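Local coordinates for cytochrome P450 RhF (PDB 6RO8), which is the heme domain of a longer, self-sufficient P450 and probably acts as a monooxygenase, with a cysteine-ligated heme iron as its oxidising centre, at residues Phe155-Val164 with Pro423-Gln431; Ile303-Leu311 with Arg388-Ser399. All coordinates share one frame; numbering follows the deposited sequence.

Contact 1 (Phe155-Val164 with Pro423-Gln431); sequences FIYKGRADLV and PEALWTEWQ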
loop_
_atom_site.group_PDB
_atom_site.type_symbol
_atom_site.label_atom_id
_atom_site.label_comp_id
_atom_site.label_asym_id
_atom_site.label_seq_id
_atom_site.Cartn_x
_atom_site.Cartn_y
_atom_site.Cartn_z
ATOM N N PHE A 155 -14.498 22.713 -4.130
ATOM C CA PHE A 155 -14.797 22.291 -5.488
ATOM C C PHE A 155 -16.258 21.935 -5.714
ATOM O O PHE A 155 -16.647 21.703 -6.865
ATOM C CB PHE A 155 -13.883 21.116 -5.900
ATOM C CG PHE A 155 -14.145 19.805 -5.183
ATOM C CD1 PHE A 155 -15.228 19.001 -5.521
ATOM C CD2 PHE A 155 -13.247 19.332 -4.236
ATOM C CE1 PHE A 155 -15.436 17.780 -4.893
ATOM C CE2 PHE A 155 -13.453 18.109 -3.606
ATOM C CZ PHE A 155 -14.544 17.330 -3.940
ATOM N N ILE A 156 -17.081 21.904 -4.664
ATOM C CA ILE A 156 -18.461 21.481 -4.820
ATOM C C ILE A 156 -19.178 22.343 -5.851
ATOM O O ILE A 156 -20.081 21.861 -6.541
ATOM C CB ILE A 156 -19.156 21.533 -3.447
ATOM C CG1 ILE A 156 -20.633 21.132 -3.517
ATOM C CG2 ILE A 156 -19.075 22.942 -2.875
ATOM C CD1 ILE A 156 -20.869 19.794 -4.122
ATOM N N TYR A 157 -18.760 23.602 -6.011
ATOM C CA TYR A 157 -19.432 24.496 -6.946
ATOM C C TYR A 157 -19.202 24.091 -8.402
ATOM O O TYR A 157 -20.022 24.419 -9.264
ATOM C CB TYR A 157 -18.959 25.928 -6.714
ATOM C CG TYR A 157 -17.644 26.196 -7.396
ATOM C CD1 TYR A 157 -16.450 25.810 -6.810
ATOM C CD2 TYR A 157 -17.599 26.807 -8.643
ATOM C CE1 TYR A 157 -15.245 26.042 -7.439
ATOM C CE2 TYR A 157 -16.403 27.035 -9.281
ATOM C CZ TYR A 157 -15.226 26.653 -8.679
ATOM O OH TYR A 157 -14.030 26.887 -9.323
ATOM N N LYS A 158 -18.098 23.411 -8.704
ATOM C CA LYS A 158 -17.809 23.039 -10.086
ATOM C C LYS A 158 -18.781 21.971 -10.581
ATOM O O LYS A 158 -19.348 21.199 -9.805
ATOM C CB LYS A 158 -16.376 22.510 -10.228
ATOM C CG LYS A 158 -15.317 23.320 -9.504
ATOM C CD LYS A 158 -13.919 22.924 -9.955
ATOM C CE LYS A 158 -12.854 23.411 -8.980
ATOM N NZ LYS A 158 -11.475 23.042 -9.417
ATOM N N GLY A 159 -18.958 21.917 -11.904
ATOM C CA GLY A 159 -19.682 20.800 -12.488
ATOM C C GLY A 159 -18.961 19.468 -12.361
ATOM O O GLY A 159 -19.594 18.433 -12.119
ATOM N N ARG A 160 -17.640 19.474 -12.526
ATOM C CA ARG A 160 -16.827 18.275 -12.555
ATOM C C ARG A 160 -15.559 18.540 -11.764
ATOM O O ARG A 160 -15.261 19.681 -11.399
ATOM C CB ARG A 160 -16.458 17.861 -13.989
ATOM C CG ARG A 160 -17.634 17.511 -14.878
ATOM C CD ARG A 160 -17.209 16.617 -16.037
ATOM N NE ARG A 160 -17.199 17.348 -17.297
ATOM C CZ ARG A 160 -16.173 18.074 -17.726
ATOM N NH1 ARG A 160 -15.068 18.157 -16.991
ATOM N NH2 ARG A 160 -16.251 18.716 -18.888
ATOM N N ALA A 161 -14.801 17.474 -11.524
ATOM C CA ALA A 161 -13.523 17.569 -10.833
ATOM C C ALA A 161 -12.828 16.227 -10.966
ATOM O O ALA A 161 -13.457 15.212 -11.275
ATOM C CB ALA A 161 -13.689 17.944 -9.355
ATOM N N ASP A 162 -11.517 16.237 -10.765
ATOM C CA ASP A 162 -10.735 15.012 -10.646
ATOM C C ASP A 162 -10.453 14.887 -9.155
ATOM O O ASP A 162 -9.608 15.604 -8.608
ATOM C CB ASP A 162 -9.477 15.082 -11.513
ATOM C CG ASP A 162 -8.367 14.155 -11.051
ATOM O OD1 ASP A 162 -8.634 13.102 -10.428
ATOM O OD2 ASP A 162 -7.204 14.505 -11.311
ATOM N N LEU A 163 -11.202 13.999 -8.490
ATOM C CA LEU A 163 -11.101 13.895 -7.040
ATOM C C LEU A 163 -9.673 13.636 -6.594
ATOM O O LEU A 163 -9.290 14.052 -5.494
ATOM C CB LEU A 163 -12.015 12.791 -6.510
ATOM C CG LEU A 163 -13.498 12.995 -6.821
ATOM C CD1 LEU A 163 -14.392 11.933 -6.171
ATOM C CD2 LEU A 163 -13.966 14.411 -6.466
ATOM N N VAL A 164 -8.876 12.944 -7.417
ATOM C CA VAL A 164 -7.485 12.695 -7.045
ATOM C C VAL A 164 -6.780 14.018 -6.781
ATOM O O VAL A 164 -6.221 14.246 -5.700
ATOM C CB VAL A 164 -6.758 11.880 -8.133
ATOM C CG1 VAL A 164 -5.268 11.813 -7.822
ATOM C CG2 VAL A 164 -7.341 10.474 -8.245
ATOM N N PRO A 423 -5.995 4.396 -9.561
ATOM C CA PRO A 423 -6.031 5.193 -10.792
ATOM C C PRO A 423 -5.385 6.554 -10.566
ATOM O O PRO A 423 -5.506 7.146 -9.493
ATOM C CB PRO A 423 -7.528 5.323 -11.078
ATOM C CG PRO A 423 -8.162 5.304 -9.686
ATOM C CD PRO A 423 -7.272 4.426 -8.819
ATOM N N GLU A 424 -4.681 7.047 -11.591
ATOM C CA GLU A 424 -3.997 8.334 -11.459
ATOM C C GLU A 424 -4.986 9.496 -11.405
ATOM O O GLU A 424 -4.746 10.492 -10.713
ATOM C CB GLU A 424 -3.012 8.522 -12.608
ATOM C CG GLU A 424 -2.222 7.283 -12.856
ATOM C CD GLU A 424 -0.848 7.561 -13.388
ATOM O OE1 GLU A 424 -0.600 7.235 -14.568
ATOM O OE2 GLU A 424 -0.022 8.096 -12.620
ATOM N N ALA A 425 -6.093 9.392 -12.134
ATOM C CA ALA A 425 -7.159 10.373 -12.083
ATOM C C ALA A 425 -8.474 9.680 -11.752
ATOM O O ALA A 425 -8.637 8.474 -11.975
ATOM C CB ALA A 425 -7.276 11.130 -13.413
ATOM N N LEU A 426 -9.416 10.457 -11.201
ATOM C CA LEU A 426 -10.771 9.983 -10.910
ATOM C C LEU A 426 -11.738 11.102 -11.322
ATOM O O LEU A 426 -12.187 11.902 -10.496
ATOM C CB LEU A 426 -10.930 9.598 -9.435
ATOM C CG LEU A 426 -12.132 8.695 -9.129
ATOM C CD1 LEU A 426 -12.002 7.323 -9.795
ATOM C CD2 LEU A 426 -12.386 8.550 -7.630
ATOM N N TRP A 427 -12.065 11.161 -12.610
ATOM C CA TRP A 427 -12.909 12.233 -13.127
ATOM C C TRP A 427 -14.387 11.939 -12.876
ATOM O O TRP A 427 -14.867 10.817 -13.058
ATOM C CB TRP A 427 -12.633 12.457 -14.616
ATOM C CG TRP A 427 -11.486 13.392 -14.806
ATOM C CD1 TRP A 427 -10.218 13.071 -15.187
ATOM C CD2 TRP A 427 -11.489 14.807 -14.574
ATOM N NE1 TRP A 427 -9.432 14.203 -15.219
ATOM C CE2 TRP A 427 -10.194 15.281 -14.852
ATOM C CE3 TRP A 427 -12.467 15.720 -14.176
ATOM C CZ2 TRP A 427 -9.852 16.621 -14.734
ATOM C CZ3 TRP A 427 -12.123 17.051 -14.053
ATOM C CH2 TRP A 427 -10.829 17.489 -14.332
ATOM N N THR A 428 -15.112 12.971 -12.475
ATOM C CA THR A 428 -16.364 12.779 -11.764
ATOM C C THR A 428 -17.207 14.043 -11.879
ATOM O O THR A 428 -16.667 15.151 -11.953
ATOM C CB THR A 428 -16.061 12.418 -10.308
ATOM O OG1 THR A 428 -17.270 12.358 -9.555
ATOM C CG2 THR A 428 -15.177 13.445 -9.714
ATOM N N GLU A 429 -18.531 13.873 -11.922
ATOM C CA GLU A 429 -19.423 14.976 -12.260
ATOM C C GLU A 429 -20.723 14.902 -11.468
ATOM O O GLU A 429 -21.083 13.853 -10.927
ATOM C CB GLU A 429 -19.767 14.983 -13.747
ATOM C CG GLU A 429 -20.312 13.664 -14.258
ATOM C CD GLU A 429 -20.557 13.685 -15.756
ATOM O OE1 GLU A 429 -20.181 14.689 -16.397
ATOM O OE2 GLU A 429 -21.126 12.707 -16.289
ATOM N N TRP A 430 -21.446 16.025 -11.437
ATOM C CA TRP A 430 -22.705 16.141 -10.690
ATOM C C TRP A 430 -23.430 17.431 -11.084
ATOM O O TRP A 430 -23.074 18.090 -12.068
ATOM C CB TRP A 430 -22.451 16.103 -9.186
ATOM C CG TRP A 430 -21.654 17.277 -8.616
ATOM C CD1 TRP A 430 -22.140 18.296 -7.849
ATOM C CD2 TRP A 430 -20.234 17.505 -8.720
ATOM N NE1 TRP A 430 -21.124 19.149 -7.484
ATOM C CE2 TRP A 430 -19.946 18.690 -8.011
ATOM C CE3 TRP A 430 -19.186 16.832 -9.356
ATOM C CZ2 TRP A 430 -18.651 19.207 -7.911
ATOM C CZ3 TRP A 430 -17.902 17.355 -9.265
ATOM C CH2 TRP A 430 -17.646 18.525 -8.547
ATOM N N GLN A 431 -24.447 17.790 -10.296
ATOM C CA GLN A 431 -25.235 19.015 -10.484
ATOM C C GLN A 431 -24.387 20.284 -10.407
ATOM O O GLN A 431 -24.364 20.967 -9.375
ATOM C CB GLN A 431 -26.341 19.102 -9.437
ATOM C CG GLN A 431 -27.246 20.331 -9.603
ATOM C CD GLN A 431 -27.565 21.024 -8.278
ATOM O OE1 GLN A 431 -28.608 20.778 -7.665
ATOM N NE2 GLN A 431 -26.656 21.889 -7.829
#
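Arg160-Asp162 and Trp427-Glu429 run antiparallel at 157° between their strand directions, with Ala161 and Thr428 as the hydrogen-bonded pair and Arg160-Glu429 and Asp162-Trp427 as the non-hydrogen-bonded pairs on either side. Ala161 N donates to Thr428 O at 3.0 Å; the return bond from Thr428 N to Ala161 O is weak. Bonds from Leu163 N to Leu426 O and from Trp430 N to Gly159 O continue the ladder past both ends. On one face of the sheet Asp162 CB lies over the Trp427 six-membered ring, a CH-pi contact 3.6 Å from the centroid. With CG anti to the backbone N (chi1 157°), the Asp162 carboxylate reaches across to the 423-431 segment, where Leu426 N meets OD1 at 2.9 Å, nearly straight but from above the carboxylate plane. OD1 also takes a weak bond from Val164 N and so N-caps the helix that follows. Arg160 and Glu429 lie side by side on this same face, pointing the same way; NE stays 4.1 Å from OE1, beyond salt-bridge range. On the face of Ala161 and Thr428, Thr428 CG2 touches Leu163 CG at 3.4 Å, the two side chains crossing at about a right angle, while Thr428 OG1 is bonded to Lys406 O of the third strand. Beyond the strand, the Trp430 ring lies with one face over Gly159 O. Its NE1 donates in the ring plane to a lone pair of Ile156 O at 3.1 Å, and Phe155 CD1 stands 3.9 Å from its CH2. No salt bridge spans the two segments: main-chain bonds align the strands, the indole N-H fixes the Trp430 ring against the Phe155-Lys158 turn, and one aspartate oxygen joins a helix start to the 423-431 segment.

Contact 2 (Ile303-Leu311 with Arg388-Ser399); sequences IPGAVEECL and RMEMCIFIEELS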
loop_
_atom_site.group_PDB
_atom_site.type_symbol
_atom_site.label_atom_id
_atom_site.label_comp_id
_atom_site.label_asym_id
_atom_site.label_seq_id
_atom_site.Cartn_x
_atom_site.Cartn_y
_atom_site.Cartn_z
ATOM N N ILE A 303 -21.304 2.321 5.217
ATOM C CA ILE A 303 -20.036 2.724 4.613
ATOM C C ILE A 303 -18.855 1.916 5.128
ATOM O O ILE A 303 -18.061 1.430 4.300
ATOM C CB ILE A 303 -19.848 4.254 4.775
ATOM C CG1 ILE A 303 -20.867 4.955 3.879
ATOM C CG2 ILE A 303 -18.397 4.643 4.433
ATOM C CD1 ILE A 303 -20.849 6.481 3.936
ATOM N N PRO A 304 -18.663 1.707 6.438
ATOM C CA PRO A 304 -17.500 0.894 6.871
ATOM C C PRO A 304 -17.465 -0.485 6.244
ATOM O O PRO A 304 -16.417 -0.880 5.711
ATOM C CB PRO A 304 -17.664 0.827 8.395
ATOM C CG PRO A 304 -18.475 2.060 8.740
ATOM C CD PRO A 304 -19.423 2.250 7.587
ATOM N N GLY A 305 -18.579 -1.228 6.286
ATOM C CA GLY A 305 -18.624 -2.537 5.650
ATOM C C GLY A 305 -18.402 -2.462 4.155
ATOM O O GLY A 305 -17.805 -3.366 3.560
ATOM N N ALA A 306 -18.856 -1.372 3.529
ATOM C CA ALA A 306 -18.548 -1.121 2.126
ATOM C C ALA A 306 -17.054 -0.865 1.912
ATOM O O ALA A 306 -16.464 -1.359 0.940
ATOM C CB ALA A 306 -19.370 0.063 1.628
ATOM N N VAL A 307 -16.428 -0.079 2.795
ATOM C CA VAL A 307 -14.997 0.176 2.671
ATOM C C VAL A 307 -14.227 -1.135 2.759
ATOM O O VAL A 307 -13.312 -1.392 1.969
ATOM C CB VAL A 307 -14.532 1.191 3.736
ATOM C CG1 VAL A 307 -13.028 1.143 3.950
ATOM C CG2 VAL A 307 -14.949 2.568 3.327
ATOM N N GLU A 308 -14.622 -2.004 3.685
ATOM C CA GLU A 308 -13.959 -3.295 3.814
ATOM C C GLU A 308 -14.116 -4.129 2.542
ATOM O O GLU A 308 -13.165 -4.779 2.101
ATOM C CB GLU A 308 -14.513 -4.035 5.030
ATOM C CG GLU A 308 -13.484 -4.854 5.784
ATOM C CD GLU A 308 -12.301 -4.045 6.296
ATOM O OE1 GLU A 308 -11.193 -4.608 6.344
ATOM O OE2 GLU A 308 -12.466 -2.861 6.666
ATOM N N GLU A 309 -15.302 -4.111 1.923
ATOM C CA GLU A 309 -15.475 -4.881 0.694
ATOM C C GLU A 309 -14.683 -4.283 -0.469
ATOM O O GLU A 309 -14.258 -5.014 -1.371
ATOM C CB GLU A 309 -16.964 -4.992 0.356
ATOM C CG GLU A 309 -17.273 -5.547 -1.029
ATOM C CD GLU A 309 -17.017 -7.031 -1.135
ATOM O OE1 GLU A 309 -16.446 -7.583 -0.169
ATOM O OE2 GLU A 309 -17.389 -7.646 -2.172
ATOM N N CYS A 310 -14.475 -2.962 -0.465
ATOM C CA CYS A 310 -13.582 -2.327 -1.439
ATOM C C CYS A 310 -12.131 -2.724 -1.244
ATOM O O CYS A 310 -11.419 -2.994 -2.226
ATOM C CB CYS A 310 -13.740 -0.798 -1.385
ATOM S SG CYS A 310 -15.273 -0.166 -2.076
ATOM N N LEU A 311 -11.683 -2.727 0.012
ATOM C CA LEU A 311 -10.339 -3.179 0.338
ATOM C C LEU A 311 -10.098 -4.632 -0.091
ATOM O O LEU A 311 -8.995 -4.991 -0.545
ATOM C CB LEU A 311 -10.113 -3.031 1.837
ATOM C CG LEU A 311 -9.961 -1.583 2.336
ATOM C CD1 LEU A 311 -9.838 -1.531 3.875
ATOM C CD2 LEU A 311 -8.740 -0.923 1.656
ATOM N N ARG A 388 -8.766 3.002 7.096
ATOM C CA ARG A 388 -10.209 2.787 7.042
ATOM C C ARG A 388 -10.939 4.070 7.368
ATOM O O ARG A 388 -11.924 4.436 6.715
ATOM C CB ARG A 388 -10.617 1.713 8.043
ATOM C CG ARG A 388 -10.274 0.294 7.679
ATOM C CD ARG A 388 -10.374 -0.613 8.895
ATOM N NE ARG A 388 -10.347 -2.010 8.483
ATOM C CZ ARG A 388 -9.823 -2.978 9.219
ATOM N NH1 ARG A 388 -9.288 -2.688 10.397
ATOM N NH2 ARG A 388 -9.825 -4.227 8.779
ATOM N N MET A 389 -10.479 4.745 8.420
ATOM C CA MET A 389 -11.088 5.991 8.846
ATOM C C MET A 389 -11.079 7.015 7.716
ATOM O O MET A 389 -12.090 7.668 7.467
ATOM C CB MET A 389 -10.339 6.505 10.060
ATOM C CG MET A 389 -10.674 7.875 10.490
ATOM S SD MET A 389 -9.213 8.873 10.205
ATOM C CE MET A 389 -8.140 8.379 11.540
ATOM N N GLU A 390 -9.957 7.159 6.993
ATOM C CA GLU A 390 -9.924 8.186 5.952
ATOM C C GLU A 390 -10.845 7.820 4.798
ATOM O O GLU A 390 -11.512 8.694 4.237
ATOM C CB GLU A 390 -8.498 8.414 5.467
ATOM C CG GLU A 390 -7.573 8.924 6.544
ATOM C CD GLU A 390 -6.189 9.224 6.024
ATOM O OE1 GLU A 390 -6.062 10.023 5.075
ATOM O OE2 GLU A 390 -5.226 8.649 6.566
ATOM N N MET A 391 -10.953 6.526 4.481
ATOM C CA MET A 391 -11.832 6.107 3.394
ATOM C C MET A 391 -13.307 6.353 3.733
ATOM O O MET A 391 -14.066 6.863 2.899
ATOM C CB MET A 391 -11.557 4.641 3.075
ATOM C CG MET A 391 -10.173 4.416 2.419
ATOM S SD MET A 391 -9.865 2.647 2.331
ATOM C CE MET A 391 -10.926 2.133 0.971
ATOM N N CYS A 392 -13.737 6.037 4.956
ATOM C CA CYS A 392 -15.131 6.324 5.334
ATOM C C CYS A 392 -15.468 7.806 5.238
ATOM O O CYS A 392 -16.475 8.170 4.618
ATOM C CB CYS A 392 -15.416 5.778 6.732
ATOM S SG CYS A 392 -15.066 4.007 6.855
ATOM N N ILE A 393 -14.637 8.676 5.820
ATOM C CA ILE A 393 -14.945 10.104 5.799
ATOM C C ILE A 393 -15.039 10.614 4.363
ATOM O O ILE A 393 -15.973 11.349 4.013
ATOM C CB ILE A 393 -13.912 10.900 6.616
ATOM C CG1 ILE A 393 -14.113 10.654 8.117
ATOM C CG2 ILE A 393 -14.035 12.396 6.339
ATOM C CD1 ILE A 393 -12.806 10.655 8.915
ATOM N N PHE A 394 -14.101 10.210 3.501
ATOM C CA PHE A 394 -14.207 10.591 2.092
ATOM C C PHE A 394 -15.576 10.235 1.545
ATOM O O PHE A 394 -16.304 11.097 1.041
ATOM C CB PHE A 394 -13.132 9.912 1.242
ATOM C CG PHE A 394 -11.784 10.535 1.355
ATOM C CD1 PHE A 394 -11.631 11.911 1.292
ATOM C CD2 PHE A 394 -10.657 9.734 1.525
ATOM C CE1 PHE A 394 -10.370 12.474 1.396
ATOM C CE2 PHE A 394 -9.411 10.288 1.634
ATOM C CZ PHE A 394 -9.261 11.654 1.565
ATOM N N ILE A 395 -15.955 8.967 1.678
ATOM C CA ILE A 395 -17.189 8.488 1.072
ATOM C C ILE A 395 -18.415 9.093 1.758
ATOM O O ILE A 395 -19.397 9.455 1.093
ATOM C CB ILE A 395 -17.214 6.953 1.106
ATOM C CG1 ILE A 395 -16.048 6.401 0.289
ATOM C CG2 ILE A 395 -18.552 6.437 0.605
ATOM C CD1 ILE A 395 -15.740 4.951 0.594
ATOM N N GLU A 396 -18.388 9.204 3.093
ATOM C CA GLU A 396 -19.499 9.828 3.797
ATOM C C GLU A 396 -19.707 11.248 3.300
ATOM O O GLU A 396 -20.821 11.623 2.916
ATOM C CB GLU A 396 -19.264 9.812 5.313
ATOM C CG GLU A 396 -20.545 10.025 6.162
ATOM C CD GLU A 396 -20.913 11.501 6.318
ATOM O OE1 GLU A 396 -20.009 12.324 6.064
ATOM O OE2 GLU A 396 -22.088 11.839 6.682
ATOM N N GLU A 397 -18.631 12.047 3.277
ATOM C CA GLU A 397 -18.751 13.443 2.868
ATOM C C GLU A 397 -19.312 13.540 1.457
ATOM O O GLU A 397 -20.284 14.266 1.209
ATOM C CB GLU A 397 -17.397 14.151 2.965
ATOM C CG GLU A 397 -17.443 15.693 2.799
ATOM C CD GLU A 397 -18.029 16.399 4.033
ATOM O OE1 GLU A 397 -18.352 17.619 3.949
ATOM O OE2 GLU A 397 -18.170 15.734 5.093
ATOM N N LEU A 398 -18.740 12.766 0.535
ATOM C CA LEU A 398 -19.142 12.833 -0.866
ATOM C C LEU A 398 -20.571 12.347 -1.074
ATOM O O LEU A 398 -21.347 12.984 -1.791
ATOM C CB LEU A 398 -18.179 12.013 -1.724
ATOM C CG LEU A 398 -16.843 12.692 -2.012
ATOM C CD1 LEU A 398 -15.854 11.702 -2.626
ATOM C CD2 LEU A 398 -17.062 13.885 -2.910
ATOM N N SER A 399 -20.930 11.206 -0.485
ATOM C CA SER A 399 -22.274 10.679 -0.687
ATOM C C SER A 399 -23.319 11.499 0.045
ATOM O O SER A 399 -24.488 11.492 -0.353
ATOM C CB SER A 399 -22.341 9.226 -0.235
ATOM O OG SER A 399 -22.106 9.140 1.160
#
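Ile303, Val307 and Leu311, one turn apart along one side of their helix, face Arg388, Met391, Cys392 and Ile395 across a helix pair that in the P450 fold corresponds to the K and L helices. The segment axes approach to 9.4 Å at 117°. Ile303 is a knob in a hole made by Cys392, Ile395, Glu396 and Ser399: CG2 rests against Cys392, and CD1, carried outward by an extended chain, reaches Glu396 CA at 3.6 Å. Val307 splits its two methyls. CG2 touches Ile395 CD1 at 3.7 Å and Cys392 SG, while CG1 meets Met391 CE, the side chains slanting across each other. The bend at Met391 chi3 (75°) folds CE back so that sulfur and methyl both lie against Leu311 CD2, with SD at 3.8 Å from it. Leu311 lies close to the heme, so this packing reaches the rim of the cofactor pocket. Glu309 turns from the interface and forms salt bridges to Arg312, with which it makes up the ExxR motif of P450s, and to Arg365. At the Arg388 end the contact becomes ionic. Arg388, extended from CG to NE, approaches the Glu308 carboxylate side-on with two nitrogens, one for each oxygen, the two flat groups being turned 51° apart. His371 NE2 is hydrogen-bonded to Glu308 OE1, and Asn385 OD1 holds Arg388 NH1, so both ends of the salt bridge have second partners. Arg388 NE reaches Glu308 OE2 on its syn side at 2.9 Å, whereas OE1 lies in the guanidinium plane but is met by NH2 from above the carboxylate plane, at 2.8 Å.

In the fold
From the N terminus, the chain first reaches 155-164, at the end of helix 134-155, and leaves it through helix 163-168. It then passes through helices 257-270 and 273-288 to segment 303-311. Contact 2 closes when the chain, having passed the heme-ligating Cys381, enters helix 384-401. Contact 1 closes later, at the C-terminal strand 427-429, so the loop of contact 2 is nested inside that of contact 1. The two are 18 Å apart between centres and touch where Leu163 CD1 packs on Leu398 CD1 at 3.8 Å. Contact 1 pairs edge strand 160-162 with central strand 427-429, contact 2 pairs helices 303-314 and 384-401, and the Leu163-Leu398 packing links the two.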